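Local coordinates for extracellular solute-binding protein (Bordetella parapertussis, PDB 3PU5), which is probably the substrate-capturing periplasmic component of a transport system, with a family resemblance to polyamine-binding proteins, at residues A[156-161]-A[306-311]; A[172-177]-A[312-317]; A[244-249]-A[254-259]. One frame throughout, in Å; residues are numbered along the deposited sequence.

Interaction 1: residues A[156-161]-A[306-311]; sequences GAEVLS and ALLIKN
Leu308 is the one side chain by which this part of the C-terminal helix 305-322 reaches helix 156-167, packing against Ala157, Glu158 and Ser161. In the two-lobed fold of periplasmic binding proteins this is a nearly perpendicular helix-on-helix packing: the axes of the two short segments stand 10.9 Å apart, at 104° between their N-to-C directions. Although the helices are that far apart, a leucine is long enough to bridge them, and both its methyls are used. Leu308 CD2 touches both Ala157 CB, at 3.8 Å, and Ser161 OG, at 3.7 Å; small side chains suit these two places, one turn apart on the same helix face. CD1 comes over the carboxylate of Glu158, with Leu308 CD1 3.4 Å from Glu158 OE2. A bend at chi2 (78°) turns that carboxylate back along its helix, where its charge is answered by a salt bridge from Arg155 while its own chain touches Val238 and Ser240. The far side of helix 305-322 is different: Lys310 faces solvent, and Ile309, though exposed, leans on Asn68 and Tyr71 of helix 67-75. Back in the packed part, Ser161 turns its hydroxyl to its own helix, with a weak second bond to Tyr171 O: Ser161 OG donates to Ala157 O at 3.2 Å, approaching the carbonyl from the face opposite Ser161 N.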
loop_
_atom_site.group_PDB
_atom_site.type_symbol
_atom_site.label_atom_id
_atom_site.label_comp_id
_atom_site.label_asym_id
_atom_site.label_seq_id
_atom_site.Cartn_x
_atom_site.Cartn_y
_atom_site.Cartn_z
ATOM N N GLY A 156 -2.948 9.476 -4.514
ATOM C CA GLY A 156 -3.138 10.217 -5.746
ATOM C C GLY A 156 -1.881 10.258 -6.600
ATOM O O GLY A 156 -1.929 10.039 -7.812
ATOM N N ALA A 157 -0.749 10.557 -5.971
ATOM C CA ALA A 157 0.511 10.619 -6.701
ATOM C C ALA A 157 0.763 9.315 -7.442
ATOM O O ALA A 157 1.254 9.323 -8.570
ATOM C CB ALA A 157 1.671 10.931 -5.761
ATOM N N GLU A 158 0.423 8.199 -6.802
ATOM C CA GLU A 158 0.650 6.872 -7.378
ATOM C C GLU A 158 -0.182 6.627 -8.641
ATOM O O GLU A 158 0.339 6.160 -9.652
ATOM C CB GLU A 158 0.358 5.771 -6.345
ATOM C CG GLU A 158 1.465 5.535 -5.293
ATOM C CD GLU A 158 1.500 6.576 -4.168
ATOM O OE1 GLU A 158 0.733 7.566 -4.222
ATOM O OE2 GLU A 158 2.313 6.402 -3.223
ATOM N N VAL A 159 -1.477 6.920 -8.573
ATOM C CA VAL A 159 -2.343 6.749 -9.738
ATOM C C VAL A 159 -1.862 7.615 -10.903
ATOM O O VAL A 159 -1.761 7.141 -12.031
ATOM C CB VAL A 159 -3.816 7.061 -9.409
ATOM C CG1 VAL A 159 -4.700 6.832 -10.636
ATOM C CG2 VAL A 159 -4.278 6.182 -8.271
ATOM N N LEU A 160 -1.562 8.881 -10.625
ATOM C CA LEU A 160 -1.036 9.783 -11.656
ATOM C C LEU A 160 0.257 9.246 -12.278
ATOM O O LEU A 160 0.469 9.362 -13.488
ATOM C CB LEU A 160 -0.812 11.185 -11.088
ATOM C CG LEU A 160 -2.074 12.005 -10.777
ATOM C CD1 LEU A 160 -1.746 13.168 -9.858
ATOM C CD2 LEU A 160 -2.731 12.492 -12.073
ATOM N N SER A 161 1.119 8.653 -11.454
ATOM C CA SER A 161 2.339 8.027 -11.971
ATOM C C SER A 161 2.037 7.003 -13.062
ATOM O O SER A 161 2.770 6.904 -14.051
ATOM C CB SER A 161 3.138 7.366 -10.849
ATOM O OG SER A 161 3.839 8.337 -10.101
ATOM N N ALA A 306 11.503 7.112 -3.675
ATOM C CA ALA A 306 12.359 8.287 -3.841
ATOM C C ALA A 306 11.842 9.197 -4.944
ATOM O O ALA A 306 11.877 10.420 -4.818
ATOM C CB ALA A 306 13.807 7.863 -4.137
ATOM N N LEU A 307 11.356 8.593 -6.024
ATOM C CA LEU A 307 10.804 9.346 -7.135
ATOM C C LEU A 307 9.568 10.137 -6.701
ATOM O O LEU A 307 9.459 11.330 -6.981
ATOM C CB LEU A 307 10.465 8.413 -8.302
ATOM C CG LEU A 307 9.826 9.089 -9.515
ATOM C CD1 LEU A 307 10.757 10.159 -10.077
ATOM C CD2 LEU A 307 9.475 8.059 -10.583
ATOM N N LEU A 308 8.646 9.476 -6.008
ATOM C CA LEU A 308 7.435 10.142 -5.519
ATOM C C LEU A 308 7.748 11.344 -4.630
ATOM O O LEU A 308 7.153 12.414 -4.778
ATOM C CB LEU A 308 6.536 9.152 -4.768
ATOM C CG LEU A 308 5.816 8.131 -5.656
ATOM C CD1 LEU A 308 5.198 7.047 -4.808
ATOM C CD2 LEU A 308 4.752 8.814 -6.511
ATOM N N ILE A 309 8.683 11.163 -3.705
ATOM C CA ILE A 309 9.090 12.232 -2.794
ATOM C C ILE A 309 9.710 13.394 -3.561
ATOM O O ILE A 309 9.405 14.567 -3.317
ATOM C CB ILE A 309 10.090 11.702 -1.746
ATOM C CG1 ILE A 309 9.407 10.673 -0.841
ATOM C CG2 ILE A 309 10.683 12.853 -0.918
ATOM C CD1 ILE A 309 10.322 10.060 0.202
ATOM N N LYS A 310 10.578 13.059 -4.507
ATOM C CA LYS A 310 11.309 14.072 -5.252
ATOM C C LYS A 310 10.391 14.918 -6.128
ATOM O O LYS A 310 10.614 16.114 -6.292
ATOM C CB LYS A 310 12.403 13.427 -6.109
ATOM C CG LYS A 310 13.172 14.425 -6.970
ATOM C CD LYS A 310 14.311 13.764 -7.752
ATOM C CE LYS A 310 13.822 13.118 -9.044
ATOM N NZ LYS A 310 14.951 12.572 -9.853
ATOM N N ASN A 311 9.358 14.296 -6.686
ATOM C CA ASN A 311 8.508 14.970 -7.658
ATOM C C ASN A 311 7.271 15.626 -7.052
ATOM O O ASN A 311 6.550 16.334 -7.744
ATOM C CB ASN A 311 8.094 13.994 -8.769
ATOM C CG ASN A 311 9.230 13.677 -9.720
ATOM O OD1 ASN A 311 9.104 12.821 -10.598
ATOM N ND2 ASN A 311 10.349 14.366 -9.551
#

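Interaction 2: residues A[172-177]-A[312-317]; sequences GDIEAS and MSALLD
The carbonyl oxygen of Asp173 takes the backbone N-H of Ser177, with Asp173 O and Ser177 N 3.0 Å apart, and so closes the first turn of helix 174-184, the turn that presents Ile174 to Ala314 and Leu315. Asp173 serves this turn with its side chain as well. As N-cap it accepts from Ala176 N through OD1, at 3.2 Å and an N-H...O angle of 167°, the donor arriving from above the carboxylate plane; OD2 is taken by Ser169 N. A short acidic side chain fits here, since it can fold over the open N-H groups at a helix start. In the binding-protein fold this start lies against the C-terminal helix 305-322, and Ile174 makes the join by two branches. With chi1 at 60°, CG1 sits between the backbone N and the carbonyl carbon and carries Ile174 CD1 out to Ala314 CB, 3.6 Å away, where the small alanine lets the helix backbone come close. The branch point and its methyl press elsewhere: Ile174 CB and CG2 both lie 3.9 Å from Leu315 CD1. Leu315 is buried and also rests on Leu150, while Ile174 also touches Leu318, further along helix 305-322.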
loop_
_atom_site.group_PDB
_atom_site.type_symbol
_atom_site.label_atom_id
_atom_site.label_comp_id
_atom_site.label_asym_id
_atom_site.label_seq_id
_atom_site.Cartn_x
_atom_site.Cartn_y
_atom_site.Cartn_z
ATOM N N GLY A 172 7.780 9.265 -13.845
ATOM C CA GLY A 172 8.194 10.614 -13.497
ATOM C C GLY A 172 7.728 11.710 -14.441
ATOM O O GLY A 172 8.108 12.877 -14.287
ATOM N N ASP A 173 6.901 11.347 -15.420
ATOM C CA ASP A 173 6.404 12.323 -16.392
ATOM C C ASP A 173 5.165 13.000 -15.835
ATOM O O ASP A 173 4.037 12.602 -16.133
ATOM C CB ASP A 173 6.086 11.635 -17.721
ATOM C CG ASP A 173 5.894 12.620 -18.872
ATOM O OD1 ASP A 173 5.714 13.829 -18.618
ATOM O OD2 ASP A 173 5.914 12.171 -20.039
ATOM N N ILE A 174 5.375 14.034 -15.026
ATOM C CA ILE A 174 4.270 14.661 -14.327
ATOM C C ILE A 174 3.402 15.508 -15.260
ATOM O O ILE A 174 2.208 15.665 -15.019
ATOM C CB ILE A 174 4.748 15.494 -13.125
ATOM C CG1 ILE A 174 5.691 16.606 -13.571
ATOM C CG2 ILE A 174 5.429 14.603 -12.095
ATOM C CD1 ILE A 174 6.066 17.556 -12.444
ATOM N N GLU A 175 4.000 16.052 -16.319
ATOM C CA GLU A 175 3.238 16.810 -17.310
ATOM C C GLU A 175 2.194 15.919 -17.959
ATOM O O GLU A 175 1.015 16.274 -18.029
ATOM C CB GLU A 175 4.157 17.376 -18.389
ATOM C CG GLU A 175 5.018 18.542 -17.914
ATOM C CD GLU A 175 4.285 19.872 -17.955
ATOM O OE1 GLU A 175 3.109 19.897 -18.395
ATOM O OE2 GLU A 175 4.890 20.894 -17.550
ATOM N N ALA A 176 2.643 14.760 -18.435
ATOM C CA ALA A 176 1.752 13.785 -19.061
ATOM C C ALA A 176 0.684 13.315 -18.072
ATOM O O ALA A 176 -0.496 13.206 -18.424
ATOM C CB ALA A 176 2.552 12.597 -19.606
ATOM N N SER A 177 1.107 13.045 -16.839
ATOM C CA SER A 177 0.188 12.660 -15.765
ATOM C C SER A 177 -0.915 13.684 -15.551
ATOM O O SER A 177 -2.101 13.350 -15.562
ATOM C CB SER A 177 0.952 12.471 -14.453
ATOM O OG SER A 177 1.831 11.366 -14.542
HETATM N N MSE A 312 7.031 15.401 -5.765
HETATM C CA MSE A 312 5.781 15.822 -5.142
HETATM C C MSE A 312 5.531 17.329 -5.269
HETATM O O MSE A 312 4.445 17.742 -5.660
HETATM C CB MSE A 312 5.721 15.379 -3.677
HETATM C CG MSE A 312 4.330 15.510 -3.032
HETATM SE SE MSE A 312 2.881 14.590 -4.026
HETATM C CE MSE A 312 1.654 14.215 -2.537
ATOM N N SER A 313 6.533 18.143 -4.946
ATOM C CA SER A 313 6.391 19.600 -5.038
ATOM C C SER A 313 5.978 20.069 -6.433
ATOM O O SER A 313 4.989 20.774 -6.585
ATOM C CB SER A 313 7.682 20.302 -4.601
ATOM O OG SER A 313 8.024 19.902 -3.286
ATOM N N ALA A 314 6.734 19.672 -7.446
ATOM C CA ALA A 314 6.400 20.026 -8.821
ATOM C C ALA A 314 5.026 19.498 -9.228
ATOM O O ALA A 314 4.256 20.198 -9.881
ATOM C CB ALA A 314 7.463 19.525 -9.776
ATOM N N LEU A 315 4.728 18.257 -8.859
ATOM C CA LEU A 315 3.428 17.657 -9.176
ATOM C C LEU A 315 2.285 18.487 -8.591
ATOM O O LEU A 315 1.301 18.777 -9.272
ATOM C CB LEU A 315 3.364 16.213 -8.655
ATOM C CG LEU A 315 2.134 15.370 -9.016
ATOM C CD1 LEU A 315 1.904 15.317 -10.531
ATOM C CD2 LEU A 315 2.262 13.960 -8.429
ATOM N N LEU A 316 2.421 18.866 -7.325
ATOM C CA LEU A 316 1.435 19.705 -6.647
ATOM C C LEU A 316 1.244 21.039 -7.364
ATOM O O LEU A 316 0.118 21.503 -7.545
ATOM C CB LEU A 316 1.867 19.962 -5.202
ATOM C CG LEU A 316 1.866 18.747 -4.282
ATOM C CD1 LEU A 316 2.725 19.000 -3.058
ATOM C CD2 LEU A 316 0.439 18.393 -3.883
ATOM N N ASP A 317 2.361 21.652 -7.752
ATOM C CA ASP A 317 2.348 22.907 -8.500
ATOM C C ASP A 317 1.530 22.775 -9.787
ATOM O O ASP A 317 0.630 23.575 -10.044
ATOM C CB ASP A 317 3.777 23.341 -8.846
ATOM C CG ASP A 317 4.511 23.947 -7.656
ATOM O OD1 ASP A 317 3.854 24.272 -6.639
ATOM O OD2 ASP A 317 5.752 24.114 -7.741
#

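Interaction 3: residues A[244-249]-A[254-259]; sequences MAVVKG and LAKAFM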
loop_
_atom_site.group_PDB
_atom_site.type_symbol
_atom_site.label_atom_id
_atom_site.label_comp_id
_atom_site.label_asym_id
_atom_site.label_seq_id
_atom_site.Cartn_x
_atom_site.Cartn_y
_atom_site.Cartn_z
HETATM N N MSE A 244 8.851 -3.019 6.718
HETATM C CA MSE A 244 9.421 -3.579 7.929
HETATM C C MSE A 244 10.947 -3.588 7.851
HETATM O O MSE A 244 11.522 -3.931 6.825
HETATM C CB MSE A 244 8.912 -4.999 8.171
HETATM C CG MSE A 244 9.308 -5.547 9.541
HETATM SE SE MSE A 244 8.421 -7.271 9.953
HETATM C CE MSE A 244 6.607 -6.631 10.336
ATOM N N ALA A 245 11.591 -3.232 8.955
ATOM C CA ALA A 245 13.042 -3.168 9.020
ATOM C C ALA A 245 13.550 -3.399 10.442
ATOM O O ALA A 245 12.851 -3.118 11.425
ATOM C CB ALA A 245 13.546 -1.811 8.494
ATOM N N VAL A 246 14.784 -3.890 10.529
ATOM C CA VAL A 246 15.476 -4.063 11.798
ATOM C C VAL A 246 16.208 -2.777 12.193
ATOM O O VAL A 246 17.012 -2.254 11.422
ATOM C CB VAL A 246 16.508 -5.204 11.706
ATOM C CG1 VAL A 246 17.269 -5.340 13.026
ATOM C CG2 VAL A 246 15.819 -6.517 11.342
ATOM N N VAL A 247 15.935 -2.283 13.400
ATOM C CA VAL A 247 16.566 -1.066 13.923
ATOM C C VAL A 247 18.002 -1.296 14.406
ATOM O O VAL A 247 18.238 -2.109 15.306
ATOM C CB VAL A 247 15.737 -0.490 15.092
ATOM C CG1 VAL A 247 16.479 0.663 15.768
ATOM C CG2 VAL A 247 14.344 -0.064 14.598
ATOM N N LYS A 248 18.957 -0.591 13.802
ATOM C CA LYS A 248 20.366 -0.723 14.183
ATOM C C LYS A 248 20.548 -0.519 15.678
ATOM O O LYS A 248 20.079 0.472 16.225
ATOM C CB LYS A 248 21.228 0.316 13.459
ATOM C CG LYS A 248 21.787 -0.098 12.117
ATOM C CD LYS A 248 22.834 0.922 11.661
ATOM C CE LYS A 248 23.058 0.864 10.154
ATOM N NZ LYS A 248 24.020 1.919 9.702
ATOM N N GLY A 249 21.235 -1.450 16.336
ATOM C CA GLY A 249 21.561 -1.303 17.746
ATOM C C GLY A 249 20.507 -1.835 18.699
ATOM O O GLY A 249 20.688 -1.791 19.911
ATOM N N LEU A 254 16.817 -11.110 17.563
ATOM C CA LEU A 254 15.398 -11.353 17.819
ATOM C C LEU A 254 14.526 -10.625 16.781
ATOM O O LEU A 254 13.533 -11.163 16.305
ATOM C CB LEU A 254 15.023 -10.904 19.230
ATOM C CG LEU A 254 15.853 -11.527 20.355
ATOM C CD1 LEU A 254 15.235 -11.224 21.717
ATOM C CD2 LEU A 254 15.964 -13.026 20.144
ATOM N N ALA A 255 14.910 -9.397 16.447
ATOM C CA ALA A 255 14.202 -8.600 15.446
ATOM C C ALA A 255 14.200 -9.290 14.077
ATOM O O ALA A 255 13.161 -9.358 13.414
ATOM C CB ALA A 255 14.819 -7.212 15.348
ATOM N N LYS A 256 15.358 -9.809 13.662
ATOM C CA LYS A 256 15.458 -10.548 12.401
ATOM C C LYS A 256 14.586 -11.800 12.456
ATOM O O LYS A 256 13.988 -12.205 11.454
ATOM C CB LYS A 256 16.914 -10.926 12.098
ATOM C CG LYS A 256 17.806 -9.743 11.706
ATOM C CD LYS A 256 19.279 -10.172 11.598
ATOM C CE LYS A 256 20.177 -9.004 11.269
ATOM N NZ LYS A 256 21.615 -9.412 11.293
ATOM N N ALA A 257 14.522 -12.411 13.633
ATOM C CA ALA A 257 13.699 -13.594 13.829
ATOM C C ALA A 257 12.222 -13.246 13.697
ATOM O O ALA A 257 11.463 -13.968 13.043
ATOM C CB ALA A 257 13.987 -14.225 15.180
ATOM N N PHE A 258 11.810 -12.137 14.303
ATOM C CA PHE A 258 10.433 -11.691 14.119
ATOM C C PHE A 258 10.145 -11.369 12.646
ATOM O O PHE A 258 9.113 -11.777 12.092
ATOM C CB PHE A 258 10.099 -10.471 14.995
ATOM C CG PHE A 258 8.721 -9.936 14.747
ATOM C CD1 PHE A 258 7.611 -10.565 15.291
ATOM C CD2 PHE A 258 8.523 -8.840 13.916
ATOM C CE1 PHE A 258 6.320 -10.093 15.026
ATOM C CE2 PHE A 258 7.239 -8.357 13.657
ATOM C CZ PHE A 258 6.139 -8.985 14.209
HETATM N N MSE A 259 11.046 -10.629 12.011
HETATM C CA MSE A 259 10.833 -10.260 10.615
HETATM C C MSE A 259 10.727 -11.516 9.752
HETATM O O MSE A 259 9.886 -11.606 8.861
HETATM C CB MSE A 259 11.969 -9.374 10.120
HETATM C CG MSE A 259 11.783 -8.844 8.711
HETATM SE SE MSE A 259 13.169 -7.506 8.290
HETATM C CE MSE A 259 12.615 -7.087 6.457
#
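Met259 reaches from helix 252-262 to strand 238-246, and the two elements form a strand-turn-helix unit in an alpha/beta lobe of the binding-protein fold. The helix runs back nearly antiparallel to the strand, the axes of the short segments 8.4 Å apart at closest and 158° between their N-to-C directions. Both methionines here are selenomethionine, with selenium in place of sulfur. Followed outward, Met259 CB lies 4.1 Å from Met244 SE and CG 3.9 Å from that same atom. The chain is extended beyond CG, which takes Met259 SE to 4.2 Å from Val246 CG2 and brings CE to the strand backbone, 3.4 Å from Met244 O. Met244 and Met259 point opposite ways and lie side by side, and long unbranched chains suit a gap of this width. Val246, two residues along the strand and so on the same face, spreads both methyls over the preceding helical turn: CG1 meets Ala255 CB at 3.9 Å, and CG2 meets the aliphatic part of Lys256, whose chain runs roughly perpendicular to it. Phe258, also touched by Ile8 and Val10 of strand 7-12, makes a Met-aromatic contact with Met244. Met244 SE stands 5.1 Å from the centroid of the Phe258 ring, oblique to it, and the bend at chi3 (-74°) sets Met244 CE 3.8 Å from Phe258 CE2.

Interactions 1 and 2 are successive holds on one element, helix 305-322, which meets helix 156-167 and then the start of helix 174-184; their centres are 8 Å apart. Helices 156-167 and 174-184 are also tied directly, since Leu160 O and Ser177 OG lie 2.6 Å apart in a probable hydrogen bond, and Ala157 CB of interaction 1 packs 4.1 Å from Leu315 CD2 of interaction 2. Interaction 3 is remote, its centre about 28 Å from that of interaction 1 and about 36 Å from that of interaction 2, in keeping with packing in different lobes. Strand 238-246 still links interactions 1 and 3: its beginning touches Glu158, and its end carries Met244 and Val246.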